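Local atomic coordinates of nucleoside hydrolase, putative (Trypanosoma brucei, PDB entry 3FZ0), a protein that belongs to the nucleoside hydrolase family and holds a calcium ion in an alpha/beta fold built round a mixed, largely parallel beta sheet. Residues Leu25-Pro30 with Asp58-Asp63; Trp218-Lys223 with Ala351-Val356; Ala290-Ser295 with Asn345-Lys350. The protein carries 2 engineered substitutions. All coordinates share one frame; numbering follows the deposited sequence.

Interaction 1: residues Leu25-Pro30 with Asp58-Asp63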
ATOM      1  N   LEU B  25     -15.544  31.661  18.223  1.00 61.74           N
ATOM      2  CA  LEU B  25     -14.998  31.450  19.550  1.00 62.29           C
ATOM      3  C   LEU B  25     -13.664  32.195  19.673  1.00 62.86           C
ATOM      4  O   LEU B  25     -13.459  32.978  20.633  1.00 63.31           O
ATOM      5  CB  LEU B  25     -14.856  29.959  19.840  1.00 62.21           C
ATOM      6  CG  LEU B  25     -14.697  29.416  21.262  1.00 62.18           C
ATOM      7  CD1 LEU B  25     -14.833  27.898  21.232  1.00 61.82           C
ATOM      8  CD2 LEU B  25     -13.399  29.772  21.865  1.00 61.15           C
ATOM      9  N   ALA B  26     -12.768  31.979  18.710  1.00 62.97           N
ATOM     10  CA  ALA B  26     -11.510  32.761  18.638  1.00 63.73           C
ATOM     11  C   ALA B  26     -11.728  34.278  18.691  1.00 64.50           C
ATOM     12  O   ALA B  26     -10.979  34.971  19.364  1.00 64.92           O
ATOM     13  CB  ALA B  26     -10.743  32.405  17.396  1.00 62.74           C
ATOM     14  N   MET B  27     -12.763  34.771  18.003  1.00 65.02           N
ATOM     15  CA  MET B  27     -12.976  36.204  17.895  1.00 66.33           C
ATOM     16  C   MET B  27     -13.651  36.859  19.073  1.00 65.90           C
ATOM     17  O   MET B  27     -13.785  38.071  19.061  1.00 66.56           O
ATOM     18  CB  MET B  27     -13.758  36.534  16.631  1.00 66.06           C
ATOM     19  CG  MET B  27     -12.900  36.546  15.393  1.00 67.46           C
ATOM     20  SD  MET B  27     -13.904  36.903  13.967  1.00 69.13           S
ATOM     21  CE  MET B  27     -15.293  35.849  14.309  1.00 69.92           C
ATOM     22  N   THR B  28     -14.101  36.084  20.058  1.00 65.70           N
ATOM     23  CA  THR B  28     -14.899  36.631  21.171  1.00 65.59           C
ATOM     24  C   THR B  28     -14.217  36.324  22.499  1.00 65.94           C
ATOM     25  O   THR B  28     -14.795  36.412  23.547  1.00 66.48           O
ATOM     26  CB  THR B  28     -16.333  36.059  21.208  1.00 65.58           C
ATOM     27  OG1 THR B  28     -16.302  34.611  21.290  1.00 64.96           O
ATOM     28  CG2 THR B  28     -17.120  36.528  19.996  1.00 65.51           C
ATOM     29  N   GLN B  29     -12.967  35.929  22.440  1.00 66.45           N
ATOM     30  CA  GLN B  29     -12.238  35.543  23.616  1.00 66.61           C
ATOM     31  C   GLN B  29     -11.256  36.684  23.920  1.00 66.37           C
ATOM     32  O   GLN B  29     -10.719  37.310  23.003  1.00 66.24           O
ATOM     33  CB  GLN B  29     -11.540  34.219  23.305  1.00 66.95           C
ATOM     34  CG  GLN B  29     -11.180  33.368  24.501  1.00 70.89           C
ATOM     35  CD  GLN B  29     -12.360  32.766  25.255  1.00 73.29           C
ATOM     36  OE1 GLN B  29     -13.497  32.735  24.786  1.00 73.10           O
ATOM     37  NE2 GLN B  29     -12.066  32.259  26.443  1.00 75.18           N
ATOM     38  N   PRO B  30     -11.066  37.029  25.198  1.00 66.18           N
ATOM     39  CA  PRO B  30     -10.128  38.141  25.412  1.00 66.22           C
ATOM     40  C   PRO B  30      -8.666  37.725  25.212  1.00 65.72           C
ATOM     41  O   PRO B  30      -8.338  36.556  25.319  1.00 65.57           O
ATOM     42  CB  PRO B  30     -10.404  38.559  26.859  1.00 66.07           C
ATOM     43  CG  PRO B  30     -10.941  37.300  27.524  1.00 66.16           C
ATOM     44  CD  PRO B  30     -11.646  36.517  26.451  1.00 66.32           C
ATOM     45  N   ASP B  58     -18.718  39.864   7.793  1.00 61.76           N
ATOM     46  CA  ASP B  58     -19.790  40.878   7.747  1.00 62.08           C
ATOM     47  C   ASP B  58     -20.493  40.995   9.093  1.00 61.97           C
ATOM     48  O   ASP B  58     -20.641  42.097   9.623  1.00 61.90           O
ATOM     49  CB  ASP B  58     -20.839  40.535   6.678  1.00 62.02           C
ATOM     50  CG  ASP B  58     -20.357  40.813   5.269  1.00 63.10           C
ATOM     51  OD1 ASP B  58     -19.383  41.603   5.092  1.00 63.08           O
ATOM     52  OD2 ASP B  58     -20.980  40.271   4.333  1.00 64.48           O
ATOM     53  N   LEU B  59     -20.896  39.847   9.643  1.00 62.23           N
ATOM     54  CA  LEU B  59     -21.566  39.788  10.928  1.00 62.44           C
ATOM     55  C   LEU B  59     -20.811  40.600  11.994  1.00 62.98           C
ATOM     56  O   LEU B  59     -21.405  41.365  12.723  1.00 62.99           O
ATOM     57  CB  LEU B  59     -21.742  38.334  11.343  1.00 62.24           C
ATOM     58  CG  LEU B  59     -22.675  38.040  12.523  1.00 62.92           C
ATOM     59  CD1 LEU B  59     -24.132  38.457  12.177  1.00 62.86           C
ATOM     60  CD2 LEU B  59     -22.612  36.580  12.929  1.00 61.84           C
ATOM     61  N   TYR B  60     -19.493  40.451  12.039  1.00 63.81           N
ATOM     62  CA  TYR B  60     -18.652  41.110  13.034  1.00 64.38           C
ATOM     63  C   TYR B  60     -18.154  42.490  12.628  1.00 64.73           C
ATOM     64  O   TYR B  60     -17.580  43.207  13.432  1.00 64.21           O
ATOM     65  CB  TYR B  60     -17.454  40.218  13.349  1.00 64.27           C
ATOM     66  CG  TYR B  60     -17.831  39.062  14.222  1.00 64.37           C
ATOM     67  CD1 TYR B  60     -18.293  37.855  13.667  1.00 62.79           C
ATOM     68  CD2 TYR B  60     -17.765  39.175  15.610  1.00 63.55           C
ATOM     69  CE1 TYR B  60     -18.657  36.792  14.486  1.00 62.56           C
ATOM     70  CE2 TYR B  60     -18.129  38.116  16.419  1.00 63.85           C
ATOM     71  CZ  TYR B  60     -18.567  36.940  15.856  1.00 63.59           C
ATOM     72  OH  TYR B  60     -18.915  35.903  16.675  1.00 65.21           O
ATOM     73  N   ASP B  61     -18.364  42.841  11.368  1.00 65.74           N
ATOM     74  CA  ASP B  61     -17.699  43.981  10.767  1.00 66.64           C
ATOM     75  C   ASP B  61     -16.203  43.955  10.874  1.00 66.54           C
ATOM     76  O   ASP B  61     -15.599  44.996  11.031  1.00 66.75           O
ATOM     77  CB  ASP B  61     -18.163  45.243  11.437  1.00 67.22           C
ATOM     78  CG  ASP B  61     -18.906  46.103  10.521  1.00 69.30           C
ATOM     79  OD1 ASP B  61     -18.274  46.663   9.578  1.00 69.28           O
ATOM     80  OD2 ASP B  61     -20.128  46.202  10.755  1.00 74.05           O
ATOM     81  N   ALA B  62     -15.607  42.775  10.819  1.00 67.23           N
ATOM     82  CA  ALA B  62     -14.169  42.640  11.057  1.00 67.50           C
ATOM     83  C   ALA B  62     -13.388  42.821   9.766  1.00 67.82           C
ATOM     84  O   ALA B  62     -13.782  42.288   8.717  1.00 68.27           O
ATOM     85  CB  ALA B  62     -13.860  41.284  11.673  1.00 67.36           C
ATOM     86  N   ASP B  63     -12.278  43.552   9.845  1.00 67.79           N
ATOM     87  CA  ASP B  63     -11.401  43.709   8.687  1.00 67.85           C
ATOM     88  C   ASP B  63     -10.247  42.697   8.633  1.00 66.92           C
ATOM     89  O   ASP B  63      -9.215  42.956   8.030  1.00 68.22           O
ATOM     90  CB  ASP B  63     -10.930  45.160   8.551  1.00 68.20           C
ATOM     91  CG  ASP B  63     -12.108  46.132   8.337  1.00 71.98           C
ATOM     92  OD1 ASP B  63     -13.063  45.757   7.597  1.00 74.24           O
ATOM     93  OD2 ASP B  63     -12.107  47.257   8.918  1.00 73.50           O
TER
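A Met-aromatic contact joins M27, in the last turn of helix 17-27, to Y60, at the end of helix 46-60. The terminal methyl of M27 lies over one face of the phenol ring: CE is 3.7 Å from the Y60 ring centroid, 19° off the ring normal, and leans toward the rim, where it comes 3.5 Å from Y60 CE1. M27 SD stands over the same face, 4.6 Å from the centroid. The bend at chi3 (-44°) folds CE back from an otherwise extended chain onto the ring, and the flexible, polarisable thioether suits methionine to so flat a partner. The two helices follow the neighbouring parallel strands 6-13 and 32-39, and helix 17-27 is the connection of that beta-alpha-beta unit. Beside M27, the methyl of T28 approaches the phenol end obliquely, with CG2 3.8 Å from Y60 OH. The hydroxyl of T28 turns instead to the backbone, bonding M24 O in the preceding helix, which leaves the methyl for the tyrosine. Just past Y60 the helix stops in a Schellman motif, where D61 takes positive phi and its N bonds D58 O at 3.0 Å. Y60 also stacks with W242 from helix 241-249.

Interaction 2: residues Trp218-Lys223 with Ala351-Val356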
ATOM      1  N   TRP B 218     -28.517  19.312  22.431  1.00 67.39           N
ATOM      2  CA  TRP B 218     -29.534  20.072  21.719  1.00 67.10           C
ATOM      3  C   TRP B 218     -30.289  21.021  22.649  1.00 66.89           C
ATOM      4  O   TRP B 218     -30.633  22.132  22.243  1.00 67.29           O
ATOM      5  CB  TRP B 218     -30.474  19.171  20.905  1.00 67.19           C
ATOM      6  CG  TRP B 218     -29.774  18.602  19.689  1.00 68.13           C
ATOM      7  CD1 TRP B 218     -29.456  17.287  19.469  1.00 67.78           C
ATOM      8  CD2 TRP B 218     -29.265  19.332  18.556  1.00 67.38           C
ATOM      9  NE1 TRP B 218     -28.792  17.156  18.279  1.00 67.77           N
ATOM     10  CE2 TRP B 218     -28.667  18.385  17.689  1.00 66.91           C
ATOM     11  CE3 TRP B 218     -29.271  20.685  18.188  1.00 67.75           C
ATOM     12  CZ2 TRP B 218     -28.061  18.741  16.474  1.00 66.89           C
ATOM     13  CZ3 TRP B 218     -28.673  21.055  16.962  1.00 68.06           C
ATOM     14  CH2 TRP B 218     -28.071  20.077  16.124  1.00 68.20           C
ATOM     15  N   GLY B 219     -30.534  20.589  23.894  1.00 66.58           N
ATOM     16  CA  GLY B 219     -31.146  21.434  24.954  1.00 65.33           C
ATOM     17  C   GLY B 219     -30.300  22.679  25.240  1.00 65.03           C
ATOM     18  O   GLY B 219     -30.826  23.797  25.316  1.00 65.24           O
ATOM     19  N   PHE B 220     -28.987  22.500  25.357  1.00 64.37           N
ATOM     20  CA  PHE B 220     -28.080  23.620  25.537  1.00 63.92           C
ATOM     21  C   PHE B 220     -28.182  24.543  24.313  1.00 64.12           C
ATOM     22  O   PHE B 220     -28.374  25.765  24.470  1.00 64.07           O
ATOM     23  CB  PHE B 220     -26.640  23.133  25.738  1.00 63.21           C
ATOM     24  CG  PHE B 220     -25.632  24.240  25.830  1.00 62.75           C
ATOM     25  CD1 PHE B 220     -25.336  24.821  27.069  1.00 61.79           C
ATOM     26  CD2 PHE B 220     -24.966  24.703  24.689  1.00 60.98           C
ATOM     27  CE1 PHE B 220     -24.392  25.849  27.163  1.00 61.67           C
ATOM     28  CE2 PHE B 220     -24.020  25.740  24.769  1.00 60.53           C
ATOM     29  CZ  PHE B 220     -23.720  26.304  25.995  1.00 61.46           C
ATOM     30  N   TYR B 221     -28.067  23.949  23.115  1.00 63.57           N
ATOM     31  CA  TYR B 221     -28.217  24.683  21.861  1.00 63.68           C
ATOM     32  C   TYR B 221     -29.470  25.562  21.854  1.00 63.44           C
ATOM     33  O   TYR B 221     -29.413  26.730  21.483  1.00 62.98           O
ATOM     34  CB  TYR B 221     -28.255  23.729  20.660  1.00 63.46           C
ATOM     35  CG  TYR B 221     -28.448  24.453  19.355  1.00 63.91           C
ATOM     36  CD1 TYR B 221     -27.385  25.146  18.749  1.00 63.28           C
ATOM     37  CD2 TYR B 221     -29.691  24.444  18.708  1.00 63.44           C
ATOM     38  CE1 TYR B 221     -27.563  25.806  17.532  1.00 63.42           C
ATOM     39  CE2 TYR B 221     -29.873  25.092  17.505  1.00 62.92           C
ATOM     40  CZ  TYR B 221     -28.805  25.771  16.914  1.00 63.78           C
ATOM     41  OH  TYR B 221     -28.972  26.430  15.695  1.00 64.01           O
ATOM     42  N   ASP B 222     -30.594  24.991  22.271  1.00 63.57           N
ATOM     43  CA  ASP B 222     -31.852  25.724  22.263  1.00 63.82           C
ATOM     44  C   ASP B 222     -31.716  27.006  23.086  1.00 63.89           C
ATOM     45  O   ASP B 222     -32.237  28.042  22.685  1.00 64.10           O
ATOM     46  CB  ASP B 222     -33.018  24.851  22.747  1.00 63.70           C
ATOM     47  CG  ASP B 222     -33.507  23.874  21.677  1.00 64.41           C
ATOM     48  OD1 ASP B 222     -33.013  23.936  20.536  1.00 64.98           O
ATOM     49  OD2 ASP B 222     -34.399  23.040  21.968  1.00 66.10           O
ATOM     50  N   LYS B 223     -31.009  26.933  24.214  1.00 63.75           N
ATOM     51  CA  LYS B 223     -30.803  28.085  25.084  1.00 64.03           C
ATOM     52  C   LYS B 223     -29.788  29.051  24.484  1.00 63.84           C
ATOM     53  O   LYS B 223     -29.949  30.259  24.574  1.00 63.87           O
ATOM     54  CB  LYS B 223     -30.351  27.658  26.469  1.00 64.29           C
ATOM     55  CG  LYS B 223     -31.473  27.223  27.378  1.00 66.23           C
ATOM     56  CD  LYS B 223     -30.942  26.364  28.527  1.00 70.42           C
ATOM     57  CE  LYS B 223     -32.046  26.033  29.541  1.00 72.93           C
ATOM     58  NZ  LYS B 223     -31.559  25.106  30.625  1.00 74.46           N
ATOM     59  N   ALA B 351     -17.400  28.868  26.848  1.00 62.76           N
ATOM     60  CA  ALA B 351     -16.838  29.561  25.676  1.00 62.32           C
ATOM     61  C   ALA B 351     -17.906  29.770  24.589  1.00 62.31           C
ATOM     62  O   ALA B 351     -17.920  30.815  23.921  1.00 62.13           O
ATOM     63  CB  ALA B 351     -15.636  28.784  25.114  1.00 61.53           C
ATOM     64  N   LEU B 352     -18.782  28.770  24.404  1.00 62.01           N
ATOM     65  CA  LEU B 352     -19.879  28.886  23.456  1.00 61.83           C
ATOM     66  C   LEU B 352     -20.863  29.933  23.966  1.00 62.03           C
ATOM     67  O   LEU B 352     -21.351  30.775  23.214  1.00 61.64           O
ATOM     68  CB  LEU B 352     -20.592  27.559  23.234  1.00 61.29           C
ATOM     69  CG  LEU B 352     -19.911  26.358  22.573  1.00 61.50           C
ATOM     70  CD1 LEU B 352     -20.948  25.223  22.384  1.00 60.23           C
ATOM     71  CD2 LEU B 352     -19.253  26.703  21.259  1.00 60.24           C
ATOM     72  N   ARG B 353     -21.132  29.873  25.260  1.00 62.51           N
ATOM     73  CA  ARG B 353     -21.974  30.858  25.917  1.00 64.07           C
ATOM     74  C   ARG B 353     -21.397  32.262  25.665  1.00 63.10           C
ATOM     75  O   ARG B 353     -22.135  33.194  25.359  1.00 63.54           O
ATOM     76  CB  ARG B 353     -22.093  30.563  27.428  1.00 63.57           C
ATOM     77  CG  ARG B 353     -23.532  30.370  27.968  1.00 65.63           C
ATOM     78  CD  ARG B 353     -23.634  30.179  29.532  1.00 67.51           C
ATOM     79  NE  ARG B 353     -22.677  29.190  30.056  1.00 75.39           N
ATOM     80  CZ  ARG B 353     -22.947  27.901  30.305  1.00 77.32           C
ATOM     81  NH1 ARG B 353     -24.175  27.402  30.135  1.00 77.96           N
ATOM     82  NH2 ARG B 353     -21.966  27.100  30.741  1.00 78.46           N
ATOM     83  N   ASP B 354     -20.082  32.388  25.731  1.00 62.56           N
ATOM     84  CA  ASP B 354     -19.425  33.678  25.558  1.00 62.47           C
ATOM     85  C   ASP B 354     -19.559  34.239  24.143  1.00 62.21           C
ATOM     86  O   ASP B 354     -19.590  35.472  23.972  1.00 62.56           O
ATOM     87  CB  ASP B 354     -17.965  33.643  26.018  1.00 61.90           C
ATOM     88  CG  ASP B 354     -17.837  33.625  27.530  1.00 63.78           C
ATOM     89  OD1 ASP B 354     -16.731  33.334  28.017  1.00 66.81           O
ATOM     90  OD2 ASP B 354     -18.839  33.878  28.256  1.00 63.96           O
ATOM     91  N   ILE B 355     -19.694  33.363  23.148  1.00 61.42           N
ATOM     92  CA  ILE B 355     -19.967  33.836  21.795  1.00 61.18           C
ATOM     93  C   ILE B 355     -21.238  34.701  21.732  1.00 61.37           C
ATOM     94  O   ILE B 355     -21.214  35.785  21.148  1.00 61.17           O
ATOM     95  CB  ILE B 355     -20.081  32.680  20.781  1.00 61.05           C
ATOM     96  CG1 ILE B 355     -18.770  31.926  20.689  1.00 60.43           C
ATOM     97  CG2 ILE B 355     -20.523  33.196  19.403  1.00 60.35           C
ATOM     98  CD1 ILE B 355     -18.864  30.606  19.924  1.00 60.02           C
ATOM     99  N   VAL B 356     -22.337  34.232  22.334  1.00 61.62           N
ATOM    100  CA  VAL B 356     -23.621  34.922  22.157  1.00 61.79           C
ATOM    101  C   VAL B 356     -23.763  36.158  23.046  1.00 62.21           C
ATOM    102  O   VAL B 356     -24.722  36.941  22.906  1.00 62.57           O
ATOM    103  CB  VAL B 356     -24.840  33.956  22.243  1.00 61.65           C
ATOM    104  CG1 VAL B 356     -24.746  32.875  21.185  1.00 60.66           C
ATOM    105  CG2 VAL B 356     -24.998  33.335  23.648  1.00 61.19           C
TER
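F220 reaches from helix 218-224 to helix 345-356 and sets its ring between two successive side chains there, L352 and R353. Its CG stands anti to the backbone N (chi1 176°), which carries the ring outward from its own helix, so that the two ring carbons flanking CZ meet different partners. On one side F220 CE2 packs against the leucine, 3.9 Å from L352 CD1, and the two side chains pass each other at a slant. In L352 the CD1 branch stands anti to CA and makes the contact, while CB lies farther from the same ring atom. On the other side the guanidinium of R353 comes up to the ring edge, with NH1 close to the ring plane and 3.4 Å from F220 CE1. The ring and guanidinium planes are turned 79° apart. Because NH1 sits at the rim and not above the face, this is no cation-pi stack. It is packing of a flat polar group against aromatic C-H.

The arginine chain arrives with chi1 away from any staggered value and a bend at chi3 (-48°), which together swing the guanidinium to the ring. Phenylalanine fits this partly exposed place by offering a flat hydrocarbon rim to both partners: leucine on the buried side, where L352 also touches I21 of helix 17-27, and arginine on the outer side, where its charged end can remain near solvent. The arrangement is plain helix-helix packing by one aromatic side chain, joining helix 218-224 to the C-terminal helix of this alpha/beta fold.

Interaction 3: residues Ala290-Ser295 with Asn345-Lys350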
ATOM      1  N   ALA B 290      -6.432  25.462  21.709  1.00 63.27           N
ATOM      2  CA  ALA B 290      -5.371  26.399  21.343  1.00 63.89           C
ATOM      3  C   ALA B 290      -5.293  27.571  22.274  1.00 64.46           C
ATOM      4  O   ALA B 290      -4.219  28.007  22.637  1.00 64.64           O
ATOM      5  CB  ALA B 290      -5.581  26.918  19.941  1.00 63.76           C
ATOM      6  N   ILE B 291      -6.431  28.120  22.637  1.00 65.81           N
ATOM      7  CA  ILE B 291      -6.400  29.362  23.396  1.00 67.27           C
ATOM      8  C   ILE B 291      -6.586  29.203  24.910  1.00 67.64           C
ATOM      9  O   ILE B 291      -6.159  30.070  25.660  1.00 67.48           O
ATOM     10  CB  ILE B 291      -7.268  30.467  22.762  1.00 67.13           C
ATOM     11  CG1 ILE B 291      -8.733  30.109  22.731  1.00 68.72           C
ATOM     12  CG2 ILE B 291      -6.837  30.670  21.328  1.00 67.19           C
ATOM     13  CD1 ILE B 291      -9.513  30.920  21.639  1.00 68.77           C
ATOM     14  N   ARG B 292      -7.193  28.093  25.344  1.00 68.01           N
ATOM     15  CA  ARG B 292      -7.301  27.803  26.759  1.00 68.64           C
ATOM     16  C   ARG B 292      -6.706  26.448  27.051  1.00 68.31           C
ATOM     17  O   ARG B 292      -7.442  25.475  27.180  1.00 67.98           O
ATOM     18  CB  ARG B 292      -8.755  27.858  27.233  1.00 69.41           C
ATOM     19  CG  ARG B 292      -9.488  29.145  26.900  1.00 72.13           C
ATOM     20  CD  ARG B 292     -10.621  29.384  27.859  1.00 77.06           C
ATOM     21  NE  ARG B 292     -10.175  30.136  29.020  1.00 81.23           N
ATOM     22  CZ  ARG B 292     -10.665  29.999  30.252  1.00 83.65           C
ATOM     23  NH1 ARG B 292     -11.629  29.128  30.507  1.00 83.31           N
ATOM     24  NH2 ARG B 292     -10.189  30.753  31.247  1.00 85.61           N
ATOM     25  N   PRO B 293      -5.363  26.381  27.170  1.00 68.50           N
ATOM     26  CA  PRO B 293      -4.666  25.091  27.318  1.00 68.53           C
ATOM     27  C   PRO B 293      -5.100  24.321  28.573  1.00 68.06           C
ATOM     28  O   PRO B 293      -4.929  23.114  28.635  1.00 68.53           O
ATOM     29  CB  PRO B 293      -3.184  25.494  27.431  1.00 68.71           C
ATOM     30  CG  PRO B 293      -3.225  26.940  27.953  1.00 68.91           C
ATOM     31  CD  PRO B 293      -4.421  27.518  27.220  1.00 68.49           C
ATOM     32  N   GLU B 294      -5.663  25.028  29.545  1.00 67.47           N
ATOM     33  CA  GLU B 294      -6.146  24.445  30.793  1.00 67.26           C
ATOM     34  C   GLU B 294      -7.420  23.618  30.577  1.00 66.31           C
ATOM     35  O   GLU B 294      -7.826  22.863  31.455  1.00 66.05           O
ATOM     36  CB  GLU B 294      -6.362  25.528  31.873  1.00 67.67           C
ATOM     37  CG  GLU B 294      -7.480  26.573  31.549  1.00 70.70           C
ATOM     38  CD  GLU B 294      -6.994  27.834  30.751  1.00 73.25           C
ATOM     39  OE1 GLU B 294      -5.985  27.758  30.007  1.00 73.11           O
ATOM     40  OE2 GLU B 294      -7.642  28.914  30.874  1.00 74.89           O
ATOM     41  N   SER B 295      -8.026  23.748  29.397  1.00 65.47           N
ATOM     42  CA  SER B 295      -9.180  22.923  29.013  1.00 64.71           C
ATOM     43  C   SER B 295      -8.812  21.475  28.686  1.00 64.45           C
ATOM     44  O   SER B 295      -9.702  20.643  28.578  1.00 63.99           O
ATOM     45  CB  SER B 295      -9.918  23.521  27.818  1.00 64.50           C
ATOM     46  OG  SER B 295      -9.192  23.275  26.624  1.00 64.20           O
ATOM     47  N   ASN B 345     -15.517  19.829  29.332  1.00 62.05           N
ATOM     48  CA  ASN B 345     -16.819  20.171  28.705  1.00 62.32           C
ATOM     49  C   ASN B 345     -17.415  21.488  29.230  1.00 62.13           C
ATOM     50  O   ASN B 345     -17.895  22.308  28.476  1.00 61.57           O
ATOM     51  CB  ASN B 345     -17.865  19.050  28.844  1.00 61.39           C
ATOM     52  CG  ASN B 345     -19.057  19.275  27.932  1.00 61.24           C
ATOM     53  OD1 ASN B 345     -18.884  19.446  26.710  1.00 62.82           O
ATOM     54  ND2 ASN B 345     -20.262  19.338  28.509  1.00 61.43           N
ATOM     55  N   GLU B 346     -17.348  21.656  30.540  1.00 62.89           N
ATOM     56  CA  GLU B 346     -17.787  22.857  31.218  1.00 64.29           C
ATOM     57  C   GLU B 346     -17.126  24.137  30.629  1.00 63.77           C
ATOM     58  O   GLU B 346     -17.828  25.095  30.321  1.00 62.65           O
ATOM     59  CB  GLU B 346     -17.525  22.690  32.713  1.00 64.34           C
ATOM     60  CG  GLU B 346     -18.271  23.659  33.617  1.00 67.87           C
ATOM     61  CD  GLU B 346     -18.620  23.027  34.992  1.00 72.44           C
ATOM     62  OE1 GLU B 346     -18.529  21.763  35.130  1.00 74.73           O
ATOM     63  OE2 GLU B 346     -19.015  23.797  35.927  1.00 75.34           O
ATOM     64  N   MET B 347     -15.798  24.116  30.422  1.00 63.93           N
ATOM     65  CA  MET B 347     -15.094  25.268  29.843  1.00 64.70           C
ATOM     66  C   MET B 347     -15.500  25.491  28.397  1.00 63.60           C
ATOM     67  O   MET B 347     -15.573  26.642  27.948  1.00 63.41           O
ATOM     68  CB  MET B 347     -13.585  25.103  29.904  1.00 64.78           C
ATOM     69  CG  MET B 347     -12.939  25.592  31.160  1.00 67.12           C
ATOM     70  SD  MET B 347     -11.135  25.565  31.051  1.00 68.48           S
ATOM     71  CE  MET B 347     -10.876  26.434  29.548  1.00 69.13           C
ATOM     72  N   PHE B 348     -15.748  24.393  27.676  1.00 62.61           N
ATOM     73  CA  PHE B 348     -16.260  24.450  26.313  1.00 62.30           C
ATOM     74  C   PHE B 348     -17.651  25.135  26.177  1.00 62.24           C
ATOM     75  O   PHE B 348     -17.831  26.026  25.355  1.00 61.55           O
ATOM     76  CB  PHE B 348     -16.302  23.047  25.719  1.00 62.05           C
ATOM     77  CG  PHE B 348     -16.831  22.996  24.309  1.00 61.39           C
ATOM     78  CD1 PHE B 348     -16.185  23.683  23.288  1.00 61.79           C
ATOM     79  CD2 PHE B 348     -17.963  22.243  24.005  1.00 60.77           C
ATOM     80  CE1 PHE B 348     -16.641  23.614  21.973  1.00 61.92           C
ATOM     81  CE2 PHE B 348     -18.460  22.173  22.692  1.00 60.59           C
ATOM     82  CZ  PHE B 348     -17.805  22.852  21.670  1.00 61.77           C
ATOM     83  N   LEU B 349     -18.611  24.728  27.011  1.00 62.18           N
ATOM     84  CA  LEU B 349     -19.926  25.315  27.001  1.00 62.38           C
ATOM     85  C   LEU B 349     -19.865  26.803  27.353  1.00 62.59           C
ATOM     86  O   LEU B 349     -20.561  27.618  26.742  1.00 62.36           O
ATOM     87  CB  LEU B 349     -20.867  24.571  27.946  1.00 62.18           C
ATOM     88  CG  LEU B 349     -21.117  23.074  27.715  1.00 62.35           C
ATOM     89  CD1 LEU B 349     -22.231  22.572  28.660  1.00 61.66           C
ATOM     90  CD2 LEU B 349     -21.465  22.781  26.271  1.00 62.08           C
ATOM     91  N   LYS B 350     -19.016  27.153  28.317  1.00 62.90           N
ATOM     92  CA  LYS B 350     -18.891  28.537  28.743  1.00 63.58           C
ATOM     93  C   LYS B 350     -18.370  29.404  27.582  1.00 63.26           C
ATOM     94  O   LYS B 350     -18.854  30.524  27.351  1.00 63.13           O
ATOM     95  CB  LYS B 350     -17.990  28.660  29.962  1.00 63.88           C
ATOM     96  CG  LYS B 350     -17.968  30.055  30.517  1.00 66.86           C
ATOM     97  CD  LYS B 350     -16.617  30.409  31.159  1.00 71.45           C
ATOM     98  CE  LYS B 350     -16.260  31.910  30.974  1.00 72.13           C
ATOM     99  NZ  LYS B 350     -17.410  32.853  31.213  1.00 71.34           N
TER
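M347 lays its thioether end across the R292 side chain and against the turn that follows it. The methyl does most of the touching: M347 CE lies 3.4 Å from R292 CD and 3.5 Å from S295 CB. It also presses on the guanidinium at NH1, though the modelled closeness there is doubtful. The sulfur, SD, lies between R292 NH1 and E294, 3.8 Å from E294 CG. A bend at chi3 (52°) turns CE into the angle between R292 and S295, which a slim, unbranched methionine can enter from a helix.

The turn is pinned from within. S295 OG gives a hydrogen bond to R292 O at 2.9 Å, the hydroxyl oxygen meeting the carbonyl almost head-on (163° at O), and the backbone N of S295 adds a second donor to the same oxygen. Serine is short enough for its hydroxyl to fold back this way while CB still faces the methionine. E294 OE2 stands above one face of the R292 guanidinium, toward its rim, 3.2 Å from R292 NH2. Lying out of the plane, it attracts by charge and not through a directed hydrogen bond.

D344, just before helix 345-356, ties the same parts together, bonding the backbone of S295 and, through OD1, M347 N. The arrangement is loop-to-helix packing beside the sheet, between the turn leading from helix 282-291 into strand 296-306 and the start of helix 345-356.

Interactions 2 and 3 share helix 345-356, and interaction 1 packs against it from helix 17-27. Interactions 2 and 3 use its later and earlier turns, with centres about 14 Å apart, and F220 of the former packs on the backbone of L349 in the latter. Interaction 1 lies about 17 Å from interaction 2 and 18 Å from interaction 3, centre to centre, yet touches both: L25 and T28 pack on I355, L25 on A351, and Q29 on R292. Along the chain interaction 1 closes first, and interaction 3 is nested inside the long loop that interaction 2 closes. The C-terminal helix thus packs against N-terminal helix 17-27, bringing the early and late parts of the chain together.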